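Local coordinates for acetaldehyde dehydrogenase (Acetylating) (Geobacillus thermoglucosidasius, PDB 5J78), which probably catalyses the reversible interconversion of acetaldehyde and acetyl-coenzyme A, with NAD as the oxidant in the acetylating direction, at residues Val131-Pro139 against Met209-Thr220; Leu152-Ala160 against Asn454-Asn462. One frame throughout, in Å; residues are numbered along the deposited sequence. Where two conformers were deposited one is given.

Strand 124-138 serves as the common member of a mixed sheet, and the two contacts meet on it. Interaction 1 pairs it with strand 216-219; interaction 2 packs the end of helix 143-156 on the turn leading into strand 461-468, another neighbour of that strand. Their centres lie about 12 Å apart. Gly132 N reaches Asn159 OD1 at 2.9 Å, a probable hydrogen bond, and Val134 N probably bonds to Ala160 O at 3.0 Å. A magnesium ion sits at the Asp215 end of interaction 1, about 10 Å from the side chain of Asn159. At the opposite end, Pro139 and Thr220 lie near glycerol and acetate, probably from the crystallisation liquor, consistent with a pocket there.

Interaction 1 (Val131-Pro139 against Met209-Thr220); sequences VGIVAGIIP and MKHKLTDVILAT. With MG (magnesium ion), chain H.
Asp215 brings its carboxylate up to the start of the neighbouring strand: OD2 takes Ile133 N at 2.7 Å through its anti lone pair, while OD1 binds the magnesium ion at 2.2 Å. CG lies anti to its own carbonyl carbon (chi1 -70°), which carries both oxygens to that end of the strand. Asp215 N returns a bond to Ile133 O, and from here a parallel ladder runs on, with Ala135 N to Val216 O at 2.8 Å.

The two strand segments run parallel to within 19°, and their paired residues send side chains alternately to the two faces of the sheet. On one, Val134 CG1 slants across Leu218 and meets its CG at 3.7 Å, while Val216 CG2 reaches Val131 CB. On the other, the extended chain of Met209 crosses Ile137 at about a right angle, CE touching CD1 at 3.8 Å, with helix 223-229 lying over both. At the far end, Pro139 CG rests 4.0 Å from Thr220 CG2, while Thr220 OG1 turns to Lys150 and Thr440. Replacing Pro139 by a glycine would probably strip Thr220 CG2 of its ring partner and free the strand end to turn.

Parallel pairing in an aldehyde dehydrogenase's Rossmann-like domain thus joins an apolar middle to polar ends. Since Val131 O approaches Asp215 OD2 as a second acceptor at 3.2 Å, the metal and the Ile133 N-H probably offset that repulsion.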
loop_
_atom_site.group_PDB
_atom_site.type_symbol
_atom_site.label_atom_id
_atom_site.label_comp_id
_atom_site.label_asym_id
_atom_site.label_seq_id
_atom_site.Cartn_x
_atom_site.Cartn_y
_atom_site.Cartn_z
ATOM N N VAL A 131 -6.716 2.938 -29.282
ATOM C CA VAL A 131 -6.176 2.508 -28.002
ATOM C C VAL A 131 -7.120 1.584 -27.266
ATOM O O VAL A 131 -6.679 0.819 -26.406
ATOM C CB VAL A 131 -5.846 3.686 -27.081
ATOM C CG1 VAL A 131 -4.704 4.484 -27.664
ATOM C CG2 VAL A 131 -7.081 4.570 -26.816
ATOM N N GLY A 132 -8.410 1.667 -27.599
ATOM C CA GLY A 132 -9.412 0.779 -27.037
ATOM C C GLY A 132 -10.466 1.485 -26.189
ATOM O O GLY A 132 -11.454 2.025 -26.713
ATOM N N ILE A 133 -10.293 1.431 -24.872
ATOM C CA ILE A 133 -11.231 2.077 -23.941
ATOM C C ILE A 133 -10.509 3.164 -23.174
ATOM O O ILE A 133 -9.499 2.896 -22.505
ATOM C CB ILE A 133 -11.830 1.084 -22.925
ATOM C CG1 ILE A 133 -12.486 -0.080 -23.654
ATOM C CG2 ILE A 133 -12.836 1.804 -21.986
ATOM C CD1 ILE A 133 -12.990 -1.165 -22.718
ATOM N N VAL A 134 -11.029 4.377 -23.284
ATOM C CA VAL A 134 -10.483 5.541 -22.588
ATOM C C VAL A 134 -11.284 5.800 -21.324
ATOM O O VAL A 134 -12.522 5.725 -21.333
ATOM C CB VAL A 134 -10.499 6.815 -23.469
ATOM C CG1 VAL A 134 -9.874 8.031 -22.709
ATOM C CG2 VAL A 134 -9.753 6.564 -24.773
ATOM N N ALA A 135 -10.562 6.062 -20.236
ATOM C CA ALA A 135 -11.146 6.529 -18.986
ATOM C C ALA A 135 -10.992 8.057 -18.928
ATOM O O ALA A 135 -9.884 8.586 -18.893
ATOM C CB ALA A 135 -10.482 5.867 -17.807
ATOM N N GLY A 136 -12.107 8.764 -18.943
ATOM C CA GLY A 136 -12.090 10.224 -19.015
ATOM C C GLY A 136 -12.455 10.876 -17.692
ATOM O O GLY A 136 -13.623 10.863 -17.298
ATOM N N ILE A 137 -11.468 11.442 -17.001
ATOM C CA ILE A 137 -11.727 12.126 -15.728
ATOM C C ILE A 137 -12.103 13.579 -15.980
ATOM O O ILE A 137 -11.354 14.308 -16.645
ATOM C CB ILE A 137 -10.515 12.098 -14.765
ATOM C CG1 ILE A 137 -9.910 10.685 -14.657
ATOM C CG2 ILE A 137 -10.963 12.609 -13.402
ATOM C CD1 ILE A 137 -10.886 9.616 -14.182
ATOM N N ILE A 138 -13.230 14.007 -15.408
ATOM C CA ILE A 138 -13.824 15.320 -15.736
ATOM C C ILE A 138 -13.788 16.306 -14.572
ATOM O O ILE A 138 -14.222 15.987 -13.472
ATOM C CB ILE A 138 -15.311 15.160 -16.197
ATOM C CG1 ILE A 138 -15.421 14.171 -17.380
ATOM C CG2 ILE A 138 -15.921 16.514 -16.579
ATOM C CD1 ILE A 138 -14.705 14.635 -18.657
ATOM N N PRO A 139 -13.307 17.533 -14.819
ATOM C CA PRO A 139 -13.204 18.522 -13.746
ATOM C C PRO A 139 -14.554 19.173 -13.440
ATOM O O PRO A 139 -15.438 19.129 -14.278
ATOM C CB PRO A 139 -12.221 19.548 -14.311
ATOM C CG PRO A 139 -12.438 19.491 -15.777
ATOM C CD PRO A 139 -12.812 18.066 -16.099
ATOM N N MET A 209 -9.667 3.508 -13.071
ATOM C CA MET A 209 -8.286 3.790 -13.430
ATOM C C MET A 209 -7.438 2.508 -13.531
ATOM O O MET A 209 -6.526 2.456 -14.342
ATOM C CB MET A 209 -7.651 4.756 -12.425
ATOM C CG MET A 209 -8.107 6.201 -12.572
ATOM S SD MET A 209 -7.051 7.304 -11.636
ATOM C CE MET A 209 -7.865 8.863 -11.996
ATOM N N LYS A 210 -7.762 1.473 -12.757
ATOM C CA LYS A 210 -6.876 0.306 -12.656
ATOM C C LYS A 210 -7.412 -0.956 -13.315
ATOM O O LYS A 210 -6.699 -1.945 -13.416
ATOM C CB LYS A 210 -6.580 0.018 -11.189
ATOM C CG LYS A 210 -5.858 1.176 -10.489
ATOM C CD LYS A 210 -5.722 0.909 -9.011
ATOM C CE LYS A 210 -4.769 1.878 -8.351
ATOM N NZ LYS A 210 -4.640 1.623 -6.890
ATOM N N HIS A 211 -8.660 -0.919 -13.764
ATOM C CA HIS A 211 -9.311 -2.109 -14.286
ATOM C C HIS A 211 -8.566 -2.702 -15.492
ATOM O O HIS A 211 -8.000 -1.963 -16.288
ATOM C CB HIS A 211 -10.750 -1.788 -14.684
ATOM C CG HIS A 211 -11.607 -3.000 -14.833
ATOM N ND1 HIS A 211 -11.662 -3.734 -15.999
ATOM C CD2 HIS A 211 -12.423 -3.627 -13.956
ATOM C CE1 HIS A 211 -12.494 -4.747 -15.839
ATOM N NE2 HIS A 211 -12.964 -4.709 -14.604
ATOM N N LYS A 212 -8.574 -4.033 -15.615
ATOM C CA LYS A 212 -7.900 -4.719 -16.723
ATOM C C LYS A 212 -8.334 -4.231 -18.103
ATOM O O LYS A 212 -7.522 -4.171 -19.024
ATOM C CB LYS A 212 -8.124 -6.241 -16.638
ATOM C CG LYS A 212 -9.580 -6.713 -16.772
ATOM C CD LYS A 212 -9.683 -8.246 -16.792
ATOM C CE LYS A 212 -11.087 -8.729 -16.404
ATOM N NZ LYS A 212 -12.202 -8.069 -17.171
ATOM N N LEU A 213 -9.608 -3.890 -18.258
ATOM C CA LEU A 213 -10.110 -3.425 -19.552
ATOM C C LEU A 213 -9.861 -1.941 -19.880
ATOM O O LEU A 213 -10.067 -1.517 -21.021
ATOM C CB LEU A 213 -11.623 -3.695 -19.642
ATOM C CG LEU A 213 -12.023 -5.170 -19.592
ATOM C CD1 LEU A 213 -13.550 -5.299 -19.603
ATOM C CD2 LEU A 213 -11.387 -5.958 -20.745
ATOM N N THR A 214 -9.421 -1.145 -18.913
ATOM C CA THR A 214 -9.141 0.270 -19.188
ATOM C C THR A 214 -7.799 0.394 -19.932
ATOM O O THR A 214 -6.799 -0.178 -19.495
ATOM C CB THR A 214 -9.110 1.083 -17.881
ATOM O OG1 THR A 214 -10.434 1.163 -17.353
ATOM C CG2 THR A 214 -8.561 2.470 -18.092
ATOM N N ASP A 215 -7.759 1.141 -21.036
ATOM C CA ASP A 215 -6.545 1.205 -21.862
ATOM C C ASP A 215 -5.707 2.472 -21.693
ATOM O O ASP A 215 -4.477 2.411 -21.645
ATOM C CB ASP A 215 -6.922 1.060 -23.328
ATOM C CG ASP A 215 -7.393 -0.318 -23.640
ATOM O OD1 ASP A 215 -6.634 -1.273 -23.342
ATOM O OD2 ASP A 215 -8.537 -0.454 -24.109
ATOM N N VAL A 216 -6.376 3.613 -21.651
ATOM C CA VAL A 216 -5.726 4.906 -21.423
ATOM C C VAL A 216 -6.614 5.755 -20.520
ATOM O O VAL A 216 -7.846 5.727 -20.636
ATOM C CB VAL A 216 -5.445 5.634 -22.739
ATOM C CG1 VAL A 216 -4.752 6.959 -22.485
ATOM C CG2 VAL A 216 -4.555 4.742 -23.650
ATOM N N ILE A 217 -5.977 6.468 -19.599
ATOM C CA ILE A 217 -6.641 7.456 -18.749
ATOM C C ILE A 217 -6.343 8.867 -19.267
ATOM O O ILE A 217 -5.179 9.254 -19.384
ATOM C CB ILE A 217 -6.157 7.374 -17.271
ATOM C CG1 ILE A 217 -6.271 5.954 -16.730
ATOM C CG2 ILE A 217 -6.929 8.409 -16.357
ATOM C CD1 ILE A 217 -5.511 5.724 -15.438
ATOM N N LEU A 218 -7.387 9.620 -19.589
ATOM C CA LEU A 218 -7.283 11.077 -19.750
ATOM C C LEU A 218 -7.686 11.724 -18.442
ATOM O O LEU A 218 -8.862 11.716 -18.081
ATOM C CB LEU A 218 -8.177 11.593 -20.870
ATOM C CG LEU A 218 -7.921 11.119 -22.288
ATOM C CD1 LEU A 218 -8.828 11.905 -23.227
ATOM C CD2 LEU A 218 -6.453 11.299 -22.680
ATOM N N ALA A 219 -6.714 12.299 -17.742
ATOM C CA ALA A 219 -6.940 12.801 -16.399
ATOM C C ALA A 219 -6.890 14.327 -16.379
ATOM O O ALA A 219 -5.816 14.939 -16.293
ATOM C CB ALA A 219 -5.923 12.218 -15.455
ATOM N N THR A 220 -8.062 14.936 -16.489
ATOM C CA THR A 220 -8.181 16.377 -16.370
ATOM C C THR A 220 -8.754 16.695 -14.999
ATOM O O THR A 220 -9.935 16.502 -14.743
ATOM C CB THR A 220 -9.049 16.951 -17.489
ATOM O OG1 THR A 220 -8.575 16.432 -18.738
ATOM C CG2 THR A 220 -8.976 18.485 -17.498
HETATM MG MG MG H . -6.494 -3.369 -22.720
HETATM O O HOH W 1 -11.146 16.075 -12.202
HETATM O O HOH W 2 -5.823 -2.861 -20.809
HETATM O O HOH W 3 -6.797 -3.710 -24.730
#

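Interaction 2 (Leu152-Ala160 against Asn454-Asn462)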
loop_
_atom_site.group_PDB
_atom_site.type_symbol
_atom_site.label_atom_id
_atom_site.label_comp_id
_atom_site.label_asym_id
_atom_site.label_seq_id
_atom_site.Cartn_x
_atom_site.Cartn_y
_atom_site.Cartn_z
ATOM N N LEU A 152 -15.853 13.505 -28.530
ATOM C CA LEU A 152 -15.566 13.694 -29.952
ATOM C C LEU A 152 -14.181 13.109 -30.345
ATOM O O LEU A 152 -14.077 12.371 -31.311
ATOM C CB LEU A 152 -15.619 15.176 -30.323
ATOM C CG LEU A 152 -16.995 15.848 -30.393
ATOM C CD1 LEU A 152 -16.779 17.346 -30.514
ATOM C CD2 LEU A 152 -17.822 15.280 -31.540
ATOM N N ILE A 153 -13.122 13.448 -29.609
ATOM C CA ILE A 153 -11.791 12.971 -30.001
ATOM C C ILE A 153 -11.650 11.466 -29.748
ATOM O O ILE A 153 -10.951 10.777 -30.485
ATOM C CB ILE A 153 -10.637 13.729 -29.280
ATOM C CG1 ILE A 153 -10.631 13.512 -27.759
ATOM C CG2 ILE A 153 -10.658 15.238 -29.617
ATOM C CD1 ILE A 153 -9.342 14.053 -27.094
ATOM N N ALA A 154 -12.327 10.945 -28.730
ATOM C CA ALA A 154 -12.255 9.512 -28.463
ATOM C C ALA A 154 -12.938 8.709 -29.553
ATOM O O ALA A 154 -12.411 7.690 -30.007
ATOM C CB ALA A 154 -12.871 9.172 -27.102
ATOM N N VAL A 155 -14.124 9.146 -29.973
ATOM C CA VAL A 155 -14.889 8.360 -30.941
ATOM C C VAL A 155 -14.286 8.492 -32.346
ATOM O O VAL A 155 -14.237 7.529 -33.096
ATOM C CB VAL A 155 -16.377 8.774 -30.948
ATOM C CG1 VAL A 155 -17.154 8.089 -32.092
ATOM C CG2 VAL A 155 -17.008 8.425 -29.613
ATOM N N LYS A 156 -13.806 9.681 -32.686
ATOM C CA LYS A 156 -13.163 9.899 -33.977
ATOM C C LYS A 156 -11.954 8.960 -34.155
ATOM O O LYS A 156 -11.693 8.498 -35.268
ATOM C CB LYS A 156 -12.754 11.368 -34.106
ATOM C CG LYS A 156 -11.889 11.727 -35.316
ATOM C CD LYS A 156 -12.635 11.654 -36.630
ATOM C CE LYS A 156 -11.638 11.660 -37.794
ATOM N NZ LYS A 156 -12.245 11.977 -39.124
ATOM N N ALA A 157 -11.244 8.654 -33.066
ATOM C CA ALA A 157 -10.107 7.721 -33.129
ATOM C C ALA A 157 -10.531 6.262 -32.947
ATOM O O ALA A 157 -9.682 5.348 -32.888
ATOM C CB ALA A 157 -9.059 8.104 -32.094
ATOM N N ARG A 158 -11.844 6.068 -32.838
ATOM C CA ARG A 158 -12.511 4.757 -32.852
ATOM C C ARG A 158 -12.427 4.014 -31.524
ATOM O O ARG A 158 -12.386 2.786 -31.481
ATOM C CB ARG A 158 -11.962 3.882 -33.984
ATOM C CG ARG A 158 -12.094 4.531 -35.370
ATOM C CD ARG A 158 -10.978 4.121 -36.308
ATOM N NE ARG A 158 -11.135 2.743 -36.735
ATOM C CZ ARG A 158 -10.136 1.924 -37.044
ATOM N NH1 ARG A 158 -8.879 2.323 -36.992
ATOM N NH2 ARG A 158 -10.399 0.694 -37.427
ATOM N N ASN A 159 -12.454 4.780 -30.442
ATOM C CA ASN A 159 -12.479 4.251 -29.089
ATOM C C ASN A 159 -13.860 4.314 -28.444
ATOM O O ASN A 159 -14.722 5.076 -28.883
ATOM C CB ASN A 159 -11.492 5.040 -28.223
ATOM C CG ASN A 159 -10.125 5.106 -28.845
ATOM O OD1 ASN A 159 -9.415 4.096 -28.912
ATOM N ND2 ASN A 159 -9.765 6.273 -29.354
ATOM N N ALA A 160 -14.038 3.525 -27.389
ATOM C CA ALA A 160 -15.116 3.733 -26.410
ATOM C C ALA A 160 -14.562 4.640 -25.317
ATOM O O ALA A 160 -13.353 4.756 -25.176
ATOM C CB ALA A 160 -15.613 2.399 -25.819
ATOM N N ASN A 454 -1.597 20.285 -26.411
ATOM C CA ASN A 454 -3.040 20.263 -26.288
ATOM C C ASN A 454 -3.458 18.883 -26.792
ATOM O O ASN A 454 -3.219 18.533 -27.953
ATOM C CB ASN A 454 -3.705 21.389 -27.103
ATOM C CG ASN A 454 -3.573 22.758 -26.446
ATOM O OD1 ASN A 454 -2.631 23.010 -25.704
ATOM N ND2 ASN A 454 -4.539 23.647 -26.711
ATOM N N VAL A 455 -4.053 18.092 -25.905
ATOM C CA VAL A 455 -4.455 16.737 -26.230
ATOM C C VAL A 455 -5.598 16.755 -27.226
ATOM O O VAL A 455 -6.535 17.539 -27.085
ATOM C CB VAL A 455 -4.872 15.962 -24.961
ATOM C CG1 VAL A 455 -5.452 14.584 -25.315
ATOM C CG2 VAL A 455 -3.679 15.832 -24.022
ATOM N N THR A 456 -5.517 15.867 -28.213
ATOM C CA THR A 456 -6.457 15.862 -29.320
ATOM C C THR A 456 -6.526 14.429 -29.885
ATOM O O THR A 456 -6.047 13.474 -29.241
ATOM C CB THR A 456 -6.062 16.938 -30.396
ATOM O OG1 THR A 456 -7.003 16.930 -31.470
ATOM C CG2 THR A 456 -4.664 16.705 -30.954
ATOM N N VAL A 457 -7.168 14.249 -31.038
ATOM C CA VAL A 457 -7.454 12.890 -31.548
ATOM C C VAL A 457 -6.190 12.008 -31.813
ATOM O O VAL A 457 -6.233 10.783 -31.667
ATOM C CB VAL A 457 -8.294 12.976 -32.843
ATOM C CG1 VAL A 457 -7.502 13.628 -33.975
ATOM C CG2 VAL A 457 -8.815 11.616 -33.256
ATOM N N THR A 458 -5.074 12.632 -32.165
ATOM C CA THR A 458 -3.866 11.898 -32.477
ATOM C C THR A 458 -3.240 11.288 -31.217
ATOM O O THR A 458 -2.383 10.416 -31.313
ATOM C CB THR A 458 -2.855 12.787 -33.191
ATOM O OG1 THR A 458 -2.568 13.953 -32.398
ATOM C CG2 THR A 458 -3.430 13.227 -34.532
ATOM N N HIS A 459 -3.682 11.722 -30.039
ATOM C CA HIS A 459 -3.205 11.117 -28.794
ATOM C C HIS A 459 -3.984 9.846 -28.434
ATOM O O HIS A 459 -3.581 9.106 -27.525
ATOM C CB HIS A 459 -3.268 12.137 -27.646
ATOM C CG HIS A 459 -2.367 13.314 -27.855
ATOM N ND1 HIS A 459 -2.819 14.522 -28.344
ATOM C CD2 HIS A 459 -1.026 13.447 -27.707
ATOM C CE1 HIS A 459 -1.804 15.357 -28.460
ATOM N NE2 HIS A 459 -0.704 14.733 -28.072
ATOM N N LEU A 460 -5.065 9.572 -29.166
ATOM C CA LEU A 460 -5.917 8.421 -28.856
ATOM C C LEU A 460 -5.934 7.303 -29.908
ATOM O O LEU A 460 -6.837 6.467 -29.892
ATOM C CB LEU A 460 -7.351 8.911 -28.604
ATOM C CG LEU A 460 -7.463 9.870 -27.425
ATOM C CD1 LEU A 460 -8.933 10.256 -27.206
ATOM C CD2 LEU A 460 -6.882 9.286 -26.157
ATOM N N PHE A 461 -4.954 7.274 -30.808
ATOM C CA PHE A 461 -4.656 6.048 -31.542
ATOM C C PHE A 461 -3.155 5.890 -31.671
ATOM O O PHE A 461 -2.408 6.864 -31.733
ATOM C CB PHE A 461 -5.327 5.989 -32.926
ATOM C CG PHE A 461 -4.933 7.109 -33.877
ATOM C CD1 PHE A 461 -5.572 8.342 -33.842
ATOM C CD2 PHE A 461 -3.952 6.912 -34.833
ATOM C CE1 PHE A 461 -5.204 9.377 -34.741
ATOM C CE2 PHE A 461 -3.591 7.926 -35.723
ATOM C CZ PHE A 461 -4.205 9.154 -35.674
ATOM N N ASN A 462 -2.734 4.632 -31.623
ATOM C CA ASN A 462 -1.344 4.251 -31.858
ATOM C C ASN A 462 -1.099 4.143 -33.343
ATOM O O ASN A 462 -2.033 3.885 -34.100
ATOM C CB ASN A 462 -1.036 2.915 -31.184
ATOM C CG ASN A 462 -1.246 2.949 -29.674
ATOM O OD1 ASN A 462 -1.857 2.043 -29.093
ATOM N ND2 ASN A 462 -0.733 3.976 -29.031
#
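Leu460 pushes its CD1 against the last turns of helix 143-156, where it meets Ala154 CA at 3.6 Å and Ile153 CG1 at 3.7 Å. The Ile153 chain crosses it at about a right angle; its CG1 stands between the backbone N and the carbonyl carbon (chi1 64°), from where CD1 also reaches towards Thr456 O. Ala157, with only a methyl to offer, fills the middle of this dense part: its CB touches Val457 CG2 at 3.7 Å and meets the Phe461 ring at the edge, at CD1. Lys156 forms a buried margin, CG against Val457 CG2, its NZ in a salt bridge with Asp59.

Asn159 ND2 donates to Leu460 O at 3.0 Å, tilted 23° from that carbonyl plane, and also to Ala154 O, which Asn159 N grips as well; OD1 accepts from Gly132 N, so both ends of the amide are engaged. A Schellman motif at Arg158 brings this asparagine round.

Towards solvent the contact fades: Thr458 is exposed and points away, and the partly exposed His459 spends ND1 on Thr456 N.

The 457-459 turn sits between helices 143-156 and 89-107, beside the sheet that Phe461 enters next to Ala128, while helix 55-84 packs on the Lys156 chain.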